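Local coordinates for protein probable alginate O-acetylase AlgJ (Pseudomonas putida, PDB 4O8V) that probably works with AlgI and AlgF in an inner-membrane complex that adds acetyl groups to the O-2 and O-3 positions of mannuronate residues in alginate, at residues Q17-D22 / L179-D184; T119-T124 / K163-N168; Q150-E155 / R236-N241. All blocks are in the same frame, centred on the assembly; numbering follows the deposited sequence.

From the N terminus, the segment 17-22, with the short strand 19-21, is the first to pair: interaction 1 closes a long loop when the chain returns to it at 179-184, which runs into strand 184-193. Interaction 2 lies wholly within that loop, joining the Asp120-His122 loop to the turn that follows strand 152-162. The two touch, Thr119 OG1 meeting Asp184 OD2 and Leu166 CD1 packing on the backbone of strand 19-21. Interaction 3 crosses both along the chain, since 150-155 falls inside their loops and 236-241 beyond them. About 26 Å from interaction 2, centre to centre, it ties the start of strand 152-162, paired with strand 184-193, to the approach to edge strand 239-241 of the parallel sheet.

Interaction 1. Residues Q17-D22 / L179-D184; sequences QWLFSD and LLPAPD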
ATOM      1  N   GLN A  17      -8.438 -22.373  -5.899  0.60 28.06           N
ATOM      2  CA  GLN A  17      -7.725 -21.636  -6.950  0.60 25.75           C
ATOM      3  C   GLN A  17      -7.330 -20.200  -6.516  0.60 23.76           C
ATOM      4  O   GLN A  17      -7.268 -19.282  -7.336  0.60 24.30           O
ATOM      5  CB  GLN A  17      -8.555 -21.598  -8.260  0.60 25.91           C
ATOM      6  CG  GLN A  17      -8.887 -23.007  -8.832  0.60 27.54           C
ATOM      7  CD  GLN A  17      -9.049 -23.057 -10.362  0.60 28.49           C
ATOM      8  OE1 GLN A  17      -9.762 -22.253 -10.971  0.60 26.35           O
ATOM      9  NE2 GLN A  17      -8.395 -24.041 -10.984  0.60 32.85           N
ATOM     10  N   TRP A  18      -7.032 -20.024  -5.228  1.00 25.62           N
ATOM     11  CA  TRP A  18      -6.421 -18.772  -4.739  1.00 24.55           C
ATOM     12  C   TRP A  18      -4.889 -18.868  -4.879  1.00 23.51           C
ATOM     13  O   TRP A  18      -4.323 -19.950  -4.712  1.00 26.93           O
ATOM     14  CB  TRP A  18      -6.798 -18.530  -3.270  1.00 26.16           C
ATOM     15  CG  TRP A  18      -8.139 -17.864  -3.092  1.00 27.22           C
ATOM     16  CD1 TRP A  18      -9.386 -18.411  -3.299  1.00 26.15           C
ATOM     17  CD2 TRP A  18      -8.353 -16.520  -2.686  1.00 27.72           C
ATOM     18  NE1 TRP A  18     -10.361 -17.456  -3.066  1.00 28.04           N
ATOM     19  CE2 TRP A  18      -9.745 -16.299  -2.667  1.00 27.79           C
ATOM     20  CE3 TRP A  18      -7.494 -15.472  -2.325  1.00 30.19           C
ATOM     21  CZ2 TRP A  18     -10.302 -15.056  -2.320  1.00 33.68           C
ATOM     22  CZ3 TRP A  18      -8.050 -14.247  -1.974  1.00 28.68           C
ATOM     23  CH2 TRP A  18      -9.435 -14.053  -1.973  1.00 30.78           C
ATOM     24  N   LEU A  19      -4.236 -17.743  -5.157  1.00 25.30           N
ATOM     25  CA  LEU A  19      -2.777 -17.661  -5.257  1.00 24.43           C
ATOM     26  C   LEU A  19      -2.278 -16.616  -4.281  1.00 27.56           C
ATOM     27  O   LEU A  19      -2.940 -15.621  -4.092  1.00 25.01           O
ATOM     28  CB  LEU A  19      -2.350 -17.260  -6.661  1.00 24.44           C
ATOM     29  CG  LEU A  19      -2.860 -18.144  -7.787  1.00 26.24           C
ATOM     30  CD1 LEU A  19      -2.415 -17.538  -9.131  1.00 25.99           C
ATOM     31  CD2 LEU A  19      -2.304 -19.541  -7.610  1.00 28.52           C
ATOM     32  N   PHE A  20      -1.099 -16.813  -3.709  1.00 24.75           N
ATOM     33  CA  PHE A  20      -0.510 -15.792  -2.836  1.00 27.56           C
ATOM     34  C   PHE A  20       0.918 -15.496  -3.277  1.00 29.09           C
ATOM     35  O   PHE A  20       1.567 -16.339  -3.906  1.00 29.74           O
ATOM     36  CB  PHE A  20      -0.514 -16.247  -1.376  1.00 27.39           C
ATOM     37  CG  PHE A  20      -1.892 -16.480  -0.794  1.00 26.84           C
ATOM     38  CD1 PHE A  20      -2.580 -15.456  -0.174  1.00 25.37           C
ATOM     39  CD2 PHE A  20      -2.480 -17.736  -0.839  1.00 30.19           C
ATOM     40  CE1 PHE A  20      -3.857 -15.681   0.389  1.00 26.25           C
ATOM     41  CE2 PHE A  20      -3.759 -17.965  -0.289  1.00 30.08           C
ATOM     42  CZ  PHE A  20      -4.441 -16.932   0.326  1.00 31.42           C
ATOM     43  N   SER A  21       1.399 -14.292  -2.961  1.00 27.42           N
ATOM     44  CA  SER A  21       2.817 -13.962  -3.123  1.00 27.81           C
ATOM     45  C   SER A  21       3.645 -14.676  -2.073  1.00 26.57           C
ATOM     46  O   SER A  21       3.314 -14.609  -0.886  1.00 30.12           O
ATOM     47  CB  SER A  21       3.051 -12.455  -2.976  1.00 26.44           C
ATOM     48  OG  SER A  21       4.447 -12.209  -2.893  1.00 29.32           O
ATOM     49  N   ASP A  22       4.731 -15.332  -2.470  1.00 26.79           N
ATOM     50  CA  ASP A  22       5.564 -15.994  -1.462  1.00 33.57           C
ATOM     51  C   ASP A  22       6.319 -14.960  -0.618  1.00 29.84           C
ATOM     52  O   ASP A  22       6.923 -15.308   0.391  1.00 33.26           O
ATOM     53  CB  ASP A  22       6.522 -17.024  -2.098  1.00 39.31           C
ATOM     54  CG  ASP A  22       7.702 -16.399  -2.796  1.00 51.55           C
ATOM     55  OD1 ASP A  22       7.611 -15.245  -3.275  1.00 52.02           O
ATOM     56  OD2 ASP A  22       8.741 -17.083  -2.870  1.00 59.81           O
ATOM     57  N   LEU A 179      -4.134 -25.818 -16.534  1.00 51.77           N
ATOM     58  CA  LEU A 179      -4.075 -25.876 -15.079  1.00 51.25           C
ATOM     59  C   LEU A 179      -4.173 -24.510 -14.391  1.00 50.26           C
ATOM     60  O   LEU A 179      -4.322 -24.464 -13.175  1.00 49.61           O
ATOM     61  CB  LEU A 179      -2.783 -26.551 -14.633  1.00 55.57           C
ATOM     62  CG  LEU A 179      -2.742 -28.082 -14.524  1.00 59.97           C
ATOM     63  CD1 LEU A 179      -3.540 -28.777 -15.621  1.00 58.84           C
ATOM     64  CD2 LEU A 179      -1.298 -28.536 -14.551  1.00 61.97           C
ATOM     65  N   LEU A 180      -4.060 -23.415 -15.148  1.00 38.74           N
ATOM     66  CA  LEU A 180      -4.146 -22.063 -14.575  1.00 33.20           C
ATOM     67  C   LEU A 180      -5.470 -21.864 -13.858  1.00 32.90           C
ATOM     68  O   LEU A 180      -6.487 -22.381 -14.308  1.00 33.48           O
ATOM     69  CB  LEU A 180      -3.997 -20.992 -15.662  1.00 35.49           C
ATOM     70  CG  LEU A 180      -2.661 -20.974 -16.410  1.00 45.66           C
ATOM     71  CD1 LEU A 180      -2.760 -20.118 -17.670  1.00 48.76           C
ATOM     72  CD2 LEU A 180      -1.568 -20.453 -15.484  1.00 41.86           C
ATOM     73  N   PRO A 181      -5.466 -21.113 -12.746  1.00 31.54           N
ATOM     74  CA  PRO A 181      -6.727 -20.776 -12.074  1.00 32.63           C
ATOM     75  C   PRO A 181      -7.625 -19.916 -12.957  1.00 31.19           C
ATOM     76  O   PRO A 181      -7.137 -19.235 -13.861  1.00 27.51           O
ATOM     77  CB  PRO A 181      -6.273 -19.992 -10.837  1.00 30.28           C
ATOM     78  CG  PRO A 181      -4.956 -19.420 -11.232  1.00 35.27           C
ATOM     79  CD  PRO A 181      -4.313 -20.473 -12.087  1.00 31.79           C
ATOM     80  N   ALA A 182      -8.934 -19.997 -12.736  1.00 27.23           N
ATOM     81  CA  ALA A 182      -9.869 -19.105 -13.415  1.00 27.05           C
ATOM     82  C   ALA A 182      -9.455 -17.645 -13.190  1.00 22.97           C
ATOM     83  O   ALA A 182      -9.047 -17.280 -12.089  1.00 25.65           O
ATOM     84  CB  ALA A 182     -11.306 -19.333 -12.913  1.00 26.10           C
ATOM     85  N   PRO A 183      -9.546 -16.814 -14.233  1.00 26.77           N
ATOM     86  CA  PRO A 183      -9.304 -15.383 -14.029  1.00 29.15           C
ATOM     87  C   PRO A 183     -10.246 -14.794 -12.989  1.00 26.39           C
ATOM     88  O   PRO A 183     -11.382 -15.269 -12.851  1.00 22.10           O
ATOM     89  CB  PRO A 183      -9.581 -14.776 -15.406  1.00 33.99           C
ATOM     90  CG  PRO A 183      -9.466 -15.905 -16.360  1.00 36.04           C
ATOM     91  CD  PRO A 183      -9.884 -17.132 -15.630  1.00 32.00           C
ATOM     92  N   ASP A 184      -9.786 -13.769 -12.272  1.00 25.10           N
ATOM     93  CA  ASP A 184     -10.679 -12.937 -11.472  1.00 25.92           C
ATOM     94  C   ASP A 184     -11.651 -12.193 -12.373  1.00 27.61           C
ATOM     95  O   ASP A 184     -11.476 -12.153 -13.588  1.00 26.46           O
ATOM     96  CB  ASP A 184      -9.890 -11.897 -10.648  1.00 27.27           C
ATOM     97  CG  ASP A 184      -9.313 -12.470  -9.368  1.00 28.24           C
ATOM     98  OD1 ASP A 184     -10.032 -12.501  -8.338  1.00 27.48           O
ATOM     99  OD2 ASP A 184      -8.127 -12.852  -9.378  1.00 31.11           O
TER
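The short antiparallel pair of strands 11-13 and 19-21 is joined here, through Gln17 and Leu19, to the irregular chain that leads into strand 184-193. Gln17, in the conformer described, one of two, lies over Pro181 and reaches the backbone beyond it. Its CG stands anti to the carbonyl carbon (chi1 -59°), and the extended chain lays the amide alongside Pro181 CA. In this conformer Gln17 OE1 accepts from Ala182 N at 3.0 Å, a nearly straight bond at the hydrogen (170°), although the N-H comes from above the amide plane. The rest of the glutamine serves as packing: Gln17 CB meets Pro181 CB at 3.8 Å, and Gln17 CD lies 3.7 Å from Pro181 CA. Farther along, Leu19 CD1 touches Pro181 CG at 3.8 Å, the two side chains crossing at about a right angle. Pro181 is thus met by an exposed polar residue at its CB and by a buried leucine at its CG. Arg118 NH1 links the same two segments by hydrogen bonding to both Gln17 O and Ala182 O. Leu19 also packs on Val11 and Leu13 of strand 11-13, while Pro181 rests on Leu170, and Trp18 turns away from Pro181 to pack on Lys64 of helix 64-67.

Interaction 2. Residues T119-T124 / K163-N168; sequences TDTHWT and KGDLTN
Asp120 and Asp165 lay their carboxylates one over the other, stacked with planes only 8° apart, while the side chains as a whole cross at about a right angle. Asp120 CG stands anti to the backbone N (chi1 -173°), and Asp165 OD1 comes within 3.1 Å of it, so two acidic groups share a tight space. Asp165 N gives its hydrogen to Asp120 OD2 at 2.8 Å, from above the carboxylate plane. Asp165 in turn clasps Thr121 with both oxygens, each through its syn lone pair: OD1 takes Thr121 N at 2.7 Å and OD2 takes Thr121 OG1 at 2.8 Å. The two bonds to Thr121 hold Asp165 in its rotation.

Asp120 OD1 is gripped twice, by His122 ND1 at 2.7 Å on the syn lone pair and by His122 N on the anti lone pair, the latter closing an Asx turn. The ND1 bond is bent (137°), with the oxygen tilted from the ring plane. Thr121 OG1 sits over the centre of one face of the imidazole, and Asp165 OD2 approaches His122 CE1 at 3.4 Å. His122 NE2 bonds Ser218 OG, so the chain Asp120-His122-Ser218 is consistent with the catalytic triad of an SGNH hydrolase-like enzyme; Asp165, which bonds Asp120 OD2 through its N, would be a second-shell residue.

Gly164 CA lies against Thr119 O at 3.4 Å, where a CB would clash. A water bridges Thr119 OG1 and Gly164 N, and the threonine hydroxyl also bonds Asp184. Leu166 CG meets Thr121 CG2 at 3.8 Å. Strand 19-21 backs both segments, with Leu19 against Thr119, Leu166 and Thr167; Trp225 stacks on the His122 ring, and Trp123 leads the chain toward helix 125-141.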
ATOM      1  N   THR A 119      -6.464 -14.193  -7.594  1.00 24.18           N
ATOM      2  CA  THR A 119      -5.252 -14.618  -8.289  1.00 26.05           C
ATOM      3  C   THR A 119      -4.191 -13.529  -8.423  1.00 26.95           C
ATOM      4  O   THR A 119      -3.238 -13.665  -9.186  1.00 25.29           O
ATOM      5  CB  THR A 119      -5.576 -15.133  -9.687  1.00 29.46           C
ATOM      6  OG1 THR A 119      -5.984 -14.040 -10.519  1.00 28.40           O
ATOM      7  CG2 THR A 119      -6.703 -16.185  -9.620  1.00 28.17           C
ATOM      8  N   ASP A 120      -4.358 -12.452  -7.670  1.00 22.97           N
ATOM      9  CA  ASP A 120      -3.508 -11.264  -7.820  1.00 26.52           C
ATOM     10  C   ASP A 120      -3.089 -10.792  -6.426  1.00 26.20           C
ATOM     11  O   ASP A 120      -3.776 -11.084  -5.449  1.00 26.05           O
ATOM     12  CB  ASP A 120      -4.294 -10.192  -8.587  1.00 20.84           C
ATOM     13  CG  ASP A 120      -3.457  -8.957  -8.970  1.00 28.91           C
ATOM     14  OD1 ASP A 120      -3.253  -8.078  -8.103  1.00 30.89           O
ATOM     15  OD2 ASP A 120      -3.047  -8.866 -10.159  1.00 27.43           O
ATOM     16  N   THR A 121      -1.967 -10.090  -6.313  1.00 25.91           N
ATOM     17  CA  THR A 121      -1.519  -9.605  -5.010  1.00 26.96           C
ATOM     18  C   THR A 121      -2.392  -8.477  -4.463  1.00 22.40           C
ATOM     19  O   THR A 121      -2.386  -8.214  -3.260  1.00 25.40           O
ATOM     20  CB  THR A 121      -0.062  -9.069  -5.060  1.00 24.13           C
ATOM     21  OG1 THR A 121      -0.010  -7.958  -5.957  1.00 26.14           O
ATOM     22  CG2 THR A 121       0.892 -10.162  -5.515  1.00 27.30           C
ATOM     23  N   HIS A 122      -3.129  -7.793  -5.332  1.00 24.38           N
ATOM     24  CA  HIS A 122      -3.684  -6.493  -4.946  1.00 22.35           C
ATOM     25  C   HIS A 122      -5.085  -6.519  -4.350  1.00 26.58           C
ATOM     26  O   HIS A 122      -5.863  -7.444  -4.567  1.00 26.39           O
ATOM     27  CB  HIS A 122      -3.685  -5.553  -6.153  1.00 19.86           C
ATOM     28  CG  HIS A 122      -2.305  -5.227  -6.640  1.00 23.51           C
ATOM     29  ND1 HIS A 122      -1.746  -5.814  -7.755  1.00 26.20           N
ATOM     30  CD2 HIS A 122      -1.361  -4.399  -6.130  1.00 23.24           C
ATOM     31  CE1 HIS A 122      -0.520  -5.340  -7.924  1.00 26.14           C
ATOM     32  NE2 HIS A 122      -0.257  -4.490  -6.944  1.00 24.84           N
ATOM     33  N   TRP A 123      -5.417  -5.468  -3.608  1.00 25.16           N
ATOM     34  CA  TRP A 123      -6.802  -5.264  -3.237  1.00 23.75           C
ATOM     35  C   TRP A 123      -7.679  -5.073  -4.473  1.00 25.49           C
ATOM     36  O   TRP A 123      -7.224  -4.616  -5.526  1.00 27.00           O
ATOM     37  CB  TRP A 123      -6.952  -4.064  -2.290  1.00 22.67           C
ATOM     38  CG  TRP A 123      -6.174  -2.813  -2.665  1.00 23.23           C
ATOM     39  CD1 TRP A 123      -5.800  -2.387  -3.920  1.00 21.27           C
ATOM     40  CD2 TRP A 123      -5.731  -1.800  -1.746  1.00 25.30           C
ATOM     41  NE1 TRP A 123      -5.135  -1.167  -3.823  1.00 25.22           N
ATOM     42  CE2 TRP A 123      -5.080  -0.794  -2.502  1.00 22.85           C
ATOM     43  CE3 TRP A 123      -5.807  -1.660  -0.353  1.00 24.22           C
ATOM     44  CZ2 TRP A 123      -4.504   0.347  -1.905  1.00 24.05           C
ATOM     45  CZ3 TRP A 123      -5.239  -0.518   0.236  1.00 25.08           C
ATOM     46  CH2 TRP A 123      -4.585   0.459  -0.548  1.00 25.23           C
ATOM     47  N   THR A 124      -8.940  -5.462  -4.335  1.00 22.94           N
ATOM     48  CA  THR A 124      -9.983  -5.115  -5.285  1.00 20.14           C
ATOM     49  C   THR A 124     -10.342  -3.642  -5.171  1.00 23.98           C
ATOM     50  O   THR A 124     -10.004  -2.993  -4.177  1.00 24.23           O
ATOM     51  CB  THR A 124     -11.281  -5.930  -5.032  1.00 22.72           C
ATOM     52  OG1 THR A 124     -11.837  -5.542  -3.766  1.00 25.90           O
ATOM     53  CG2 THR A 124     -11.007  -7.460  -5.075  1.00 21.95           C
ATOM     54  N   LYS A 163      -6.616 -11.244 -15.651  1.00 28.48           N
ATOM     55  CA  LYS A 163      -5.563 -12.217 -15.339  1.00 30.84           C
ATOM     56  C   LYS A 163      -4.646 -11.637 -14.272  1.00 27.97           C
ATOM     57  O   LYS A 163      -4.007 -10.621 -14.515  1.00 28.36           O
ATOM     58  CB  LYS A 163      -4.739 -12.579 -16.586  1.00 27.42           C
ATOM     59  CG  LYS A 163      -3.783 -13.759 -16.340  1.00 35.35           C
ATOM     60  CD  LYS A 163      -3.086 -14.227 -17.609  1.00 42.54           C
ATOM     61  CE  LYS A 163      -1.589 -13.973 -17.545  1.00 48.78           C
ATOM     62  NZ  LYS A 163      -0.901 -14.435 -18.785  1.00 54.13           N
ATOM     63  N   GLY A 164      -4.588 -12.282 -13.105  1.00 26.59           N
ATOM     64  CA  GLY A 164      -3.858 -11.754 -11.956  1.00 27.69           C
ATOM     65  C   GLY A 164      -2.342 -11.817 -12.094  1.00 27.44           C
ATOM     66  O   GLY A 164      -1.787 -12.663 -12.822  1.00 28.08           O
ATOM     67  N   ASP A 165      -1.653 -10.926 -11.377  1.00 26.26           N
ATOM     68  CA  ASP A 165      -0.216 -10.794 -11.552  1.00 28.15           C
ATOM     69  C   ASP A 165       0.512 -12.064 -11.093  1.00 30.95           C
ATOM     70  O   ASP A 165       1.548 -12.405 -11.629  1.00 33.79           O
ATOM     71  CB  ASP A 165       0.322  -9.522 -10.833  1.00 29.25           C
ATOM     72  CG  ASP A 165       0.040  -9.469  -9.321  1.00 32.71           C
ATOM     73  OD1 ASP A 165      -0.702 -10.298  -8.741  1.00 28.07           O
ATOM     74  OD2 ASP A 165       0.560  -8.516  -8.678  1.00 31.88           O
ATOM     75  N   LEU A 166      -0.076 -12.790 -10.148  1.00 28.81           N
ATOM     76  CA  LEU A 166       0.532 -14.022  -9.650  1.00 28.49           C
ATOM     77  C   LEU A 166       0.500 -15.196 -10.636  1.00 30.96           C
ATOM     78  O   LEU A 166       1.331 -16.105 -10.554  1.00 30.88           O
ATOM     79  CB  LEU A 166      -0.142 -14.433  -8.345  1.00 30.43           C
ATOM     80  CG  LEU A 166       0.202 -13.482  -7.205  1.00 29.57           C
ATOM     81  CD1 LEU A 166      -0.765 -13.692  -6.035  1.00 28.61           C
ATOM     82  CD2 LEU A 166       1.680 -13.649  -6.774  1.00 29.29           C
ATOM     83  N   THR A 167      -0.445 -15.186 -11.568  1.00 33.55           N
ATOM     84  CA  THR A 167      -0.549 -16.302 -12.501  1.00 37.60           C
ATOM     85  C   THR A 167       0.699 -16.402 -13.370  1.00 41.74           C
ATOM     86  O   THR A 167       1.037 -17.475 -13.846  1.00 40.83           O
ATOM     87  CB  THR A 167      -1.767 -16.172 -13.399  1.00 38.03           C
ATOM     88  OG1 THR A 167      -1.520 -15.137 -14.352  1.00 49.73           O
ATOM     89  CG2 THR A 167      -2.975 -15.801 -12.573  1.00 31.48           C
ATOM     90  N   ASN A 168       1.402 -15.287 -13.547  1.00 44.91           N
ATOM     91  CA  ASN A 168       2.596 -15.284 -14.387  1.00 50.05           C
ATOM     92  C   ASN A 168       3.814 -15.900 -13.706  1.00 49.59           C
ATOM     93  O   ASN A 168       4.817 -16.202 -14.360  1.00 53.92           O
ATOM     94  CB  ASN A 168       2.905 -13.859 -14.837  1.00 55.03           C
ATOM     95  CG  ASN A 168       1.846 -13.317 -15.775  1.00 58.59           C
ATOM     96  OD1 ASN A 168       1.896 -13.543 -16.994  1.00 57.99           O
ATOM     97  ND2 ASN A 168       0.855 -12.627 -15.208  1.00 60.24           N
TER
HETATM   98  O   HOH W   1      -5.880 -15.000 -13.277  1.00 41.88           O

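Interaction 3. Residues Q150-E155 / R236-N241; sequences QAFITE and RSDVAN
Gln150 and Arg236 bring their backbones closest, with CA atoms 4.9 Å apart, and a single direct hydrogen bond joins the segments: Gln150 N to Arg236 O at 2.9 Å. It is straight at the hydrogen (170°), but the donor stands well above the carbonyl plane. Gln150 O lies against Arg236 CB at 3.3 Å. Arg236 has positive phi and is the C-prime residue of a Schellman motif that ends helix 227-235; the chain then runs through Ser237 and Asp238 into strand 239-241, the edge of the parallel sheet. The other segment opens strand 152-162, which pairs with strand 184-193. Gln150, its CG anti to the backbone N (chi1 -174°), extends beside Asp238 and points the same way as that side chain in one of its two conformers. A water links Gln150 OE1 with Asp238 N. The Phe152 ring reaches across with its far end: CE1 comes to 3.5 Å from Ser237 O, and CZ to 3.9 Å from Asp238 CA. An alanine in place of Phe152 would probably open a gap between the Ser237-Asp238 backbone, Gln232 and strand 184-193, where the ring now sits. Phe152 packs there on Gln232 of helix 227-235 and on Thr191 and Pro193.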
ATOM      1  N   GLN A 150     -13.665  19.619  -1.796  1.00 39.46           N
ATOM      2  CA  GLN A 150     -14.005  19.467  -3.199  1.00 41.57           C
ATOM      3  C   GLN A 150     -14.718  18.137  -3.369  1.00 36.12           C
ATOM      4  O   GLN A 150     -14.281  17.126  -2.832  1.00 34.96           O
ATOM      5  CB  GLN A 150     -12.769  19.524  -4.096  1.00 45.65           C
ATOM      6  CG  GLN A 150     -13.127  19.514  -5.579  1.00 55.29           C
ATOM      7  CD  GLN A 150     -11.934  19.705  -6.487  1.00 63.31           C
ATOM      8  OE1 GLN A 150     -10.797  19.447  -6.095  1.00 63.02           O
ATOM      9  NE2 GLN A 150     -12.187  20.168  -7.711  1.00 69.43           N
ATOM     10  N   ALA A 151     -15.817  18.133  -4.109  1.00 38.09           N
ATOM     11  CA  ALA A 151     -16.600  16.902  -4.244  1.00 38.02           C
ATOM     12  C   ALA A 151     -16.164  16.078  -5.450  1.00 38.37           C
ATOM     13  O   ALA A 151     -15.811  16.616  -6.503  1.00 36.66           O
ATOM     14  CB  ALA A 151     -18.069  17.230  -4.335  1.00 44.37           C
ATOM     15  N   PHE A 152     -16.195  14.760  -5.295  1.00 31.76           N
ATOM     16  CA  PHE A 152     -15.857  13.872  -6.396  1.00 33.92           C
ATOM     17  C   PHE A 152     -16.961  12.839  -6.511  1.00 35.09           C
ATOM     18  O   PHE A 152     -17.609  12.520  -5.522  1.00 37.02           O
ATOM     19  CB  PHE A 152     -14.498  13.189  -6.176  1.00 30.41           C
ATOM     20  CG  PHE A 152     -13.326  14.124  -6.282  1.00 32.59           C
ATOM     21  CD1 PHE A 152     -12.983  14.953  -5.221  1.00 33.76           C
ATOM     22  CD2 PHE A 152     -12.568  14.180  -7.444  1.00 31.81           C
ATOM     23  CE1 PHE A 152     -11.918  15.819  -5.318  1.00 34.85           C
ATOM     24  CE2 PHE A 152     -11.497  15.038  -7.547  1.00 36.27           C
ATOM     25  CZ  PHE A 152     -11.172  15.858  -6.479  1.00 36.56           C
ATOM     26  N   ILE A 153     -17.162  12.318  -7.715  1.00 34.42           N
ATOM     27  CA  ILE A 153     -18.113  11.238  -7.939  1.00 29.77           C
ATOM     28  C   ILE A 153     -17.388  10.043  -8.557  1.00 31.95           C
ATOM     29  O   ILE A 153     -16.620  10.191  -9.514  1.00 33.16           O
ATOM     30  CB  ILE A 153     -19.274  11.685  -8.858  1.00 35.49           C
ATOM     31  CG1 ILE A 153     -20.184  12.667  -8.111  1.00 40.13           C
ATOM     32  CG2 ILE A 153     -20.062  10.476  -9.338  1.00 38.27           C
ATOM     33  CD1 ILE A 153     -21.249  13.371  -8.972  1.00 45.02           C
ATOM     34  N   THR A 154     -17.611   8.862  -7.991  1.00 31.28           N
ATOM     35  CA  THR A 154     -17.043   7.619  -8.525  1.00 30.62           C
ATOM     36  C   THR A 154     -18.130   6.853  -9.245  1.00 34.75           C
ATOM     37  O   THR A 154     -19.209   6.671  -8.699  1.00 37.46           O
ATOM     38  CB  THR A 154     -16.431   6.752  -7.404  1.00 30.93           C
ATOM     39  OG1 THR A 154     -15.305   7.442  -6.844  1.00 33.57           O
ATOM     40  CG2 THR A 154     -15.981   5.379  -7.941  1.00 30.24           C
ATOM     41  N   GLU A 155     -17.876   6.464 -10.491  1.00 30.63           N
ATOM     42  CA  GLU A 155     -18.861   5.701 -11.252  1.00 35.74           C
ATOM     43  C   GLU A 155     -18.343   4.292 -11.517  1.00 32.23           C
ATOM     44  O   GLU A 155     -17.171   4.094 -11.858  1.00 35.94           O
ATOM     45  CB  GLU A 155     -19.192   6.389 -12.577  1.00 44.20           C
ATOM     46  CG  GLU A 155     -19.919   7.728 -12.435  1.00 57.51           C
ATOM     47  CD  GLU A 155     -20.286   8.343 -13.780  1.00 69.72           C
ATOM     48  OE1 GLU A 155     -19.955   7.731 -14.822  1.00 74.89           O
ATOM     49  OE2 GLU A 155     -20.904   9.433 -13.796  1.00 72.70           O
ATOM     50  N   ARG A 236     -12.632  14.292   0.099  1.00 32.38           N
ATOM     51  CA  ARG A 236     -13.178  15.508  -0.517  1.00 36.81           C
ATOM     52  C   ARG A 236     -12.039  16.497  -0.786  1.00 35.18           C
ATOM     53  O   ARG A 236     -12.065  17.687  -0.385  1.00 34.46           O
ATOM     54  CB  ARG A 236     -14.271  16.131   0.359  1.00 43.57           C
ATOM     55  CG  ARG A 236     -15.381  15.123   0.699  1.00 48.15           C
ATOM     56  CD  ARG A 236     -16.500  15.747   1.481  1.00 59.46           C
ATOM     57  NE  ARG A 236     -17.540  16.218   0.580  1.00 68.66           N
ATOM     58  CZ  ARG A 236     -18.151  17.387   0.691  1.00 71.73           C
ATOM     59  NH1 ARG A 236     -17.836  18.215   1.678  1.00 74.03           N
ATOM     60  NH2 ARG A 236     -19.083  17.723  -0.188  1.00 75.04           N
ATOM     61  N   SER A 237     -11.019  15.981  -1.464  1.00 33.65           N
ATOM     62  CA  SER A 237      -9.819  16.768  -1.761  1.00 34.95           C
ATOM     63  C   SER A 237      -9.113  16.294  -3.027  1.00 34.57           C
ATOM     64  O   SER A 237      -9.131  15.100  -3.334  1.00 31.13           O
ATOM     65  CB  SER A 237      -8.835  16.692  -0.595  1.00 34.35           C
ATOM     66  OG  SER A 237      -7.650  17.418  -0.885  1.00 37.15           O
ATOM     67  N   ASP A 238      -8.509  17.203  -3.788  0.63 34.17           N
ATOM     68  CA  ASP A 238      -7.688  16.722  -4.896  0.63 33.73           C
ATOM     69  C   ASP A 238      -6.486  16.031  -4.270  0.63 32.24           C
ATOM     70  O   ASP A 238      -6.111  16.326  -3.134  0.63 30.56           O
ATOM     71  CB  ASP A 238      -7.261  17.848  -5.850  0.63 36.12           C
ATOM     72  CG  ASP A 238      -6.721  17.316  -7.181  0.63 33.36           C
ATOM     73  OD1 ASP A 238      -6.834  16.099  -7.449  0.63 30.06           O
ATOM     74  OD2 ASP A 238      -6.200  18.124  -7.978  0.63 34.92           O
ATOM     75  N   VAL A 239      -5.922  15.078  -5.000  1.00 30.27           N
ATOM     76  CA  VAL A 239      -4.793  14.275  -4.550  1.00 31.02           C
ATOM     77  C   VAL A 239      -3.862  14.056  -5.733  1.00 29.80           C
ATOM     78  O   VAL A 239      -4.328  13.695  -6.821  1.00 29.81           O
ATOM     79  CB  VAL A 239      -5.217  12.879  -3.984  1.00 28.86           C
ATOM     80  CG1 VAL A 239      -3.987  12.124  -3.492  1.00 28.42           C
ATOM     81  CG2 VAL A 239      -6.233  13.007  -2.858  1.00 27.64           C
ATOM     82  N   ALA A 240      -2.561  14.279  -5.541  1.00 26.94           N
ATOM     83  CA  ALA A 240      -1.602  13.997  -6.603  1.00 27.31           C
ATOM     84  C   ALA A 240      -0.938  12.639  -6.370  1.00 28.57           C
ATOM     85  O   ALA A 240      -0.605  12.289  -5.233  1.00 30.24           O
ATOM     86  CB  ALA A 240      -0.544  15.103  -6.684  1.00 29.65           C
ATOM     87  N   ASN A 241      -0.752  11.874  -7.445  1.00 29.15           N
ATOM     88  CA  ASN A 241      -0.197  10.522  -7.330  1.00 30.24           C
ATOM     89  C   ASN A 241       1.283  10.479  -7.712  1.00 30.74           C
ATOM     90  O   ASN A 241       1.646  10.783  -8.843  1.00 34.75           O
ATOM     91  CB  ASN A 241      -0.964   9.535  -8.200  1.00 29.83           C
ATOM     92  CG  ASN A 241      -0.801   8.105  -7.721  1.00 31.11           C
ATOM     93  OD1 ASN A 241       0.030   7.833  -6.847  1.00 27.96           O
ATOM     94  ND2 ASN A 241      -1.609   7.182  -8.266  1.00 28.42           N
TER
HETATM   95  O   HOH W   2      -8.941  19.900  -3.444  1.00 38.28           O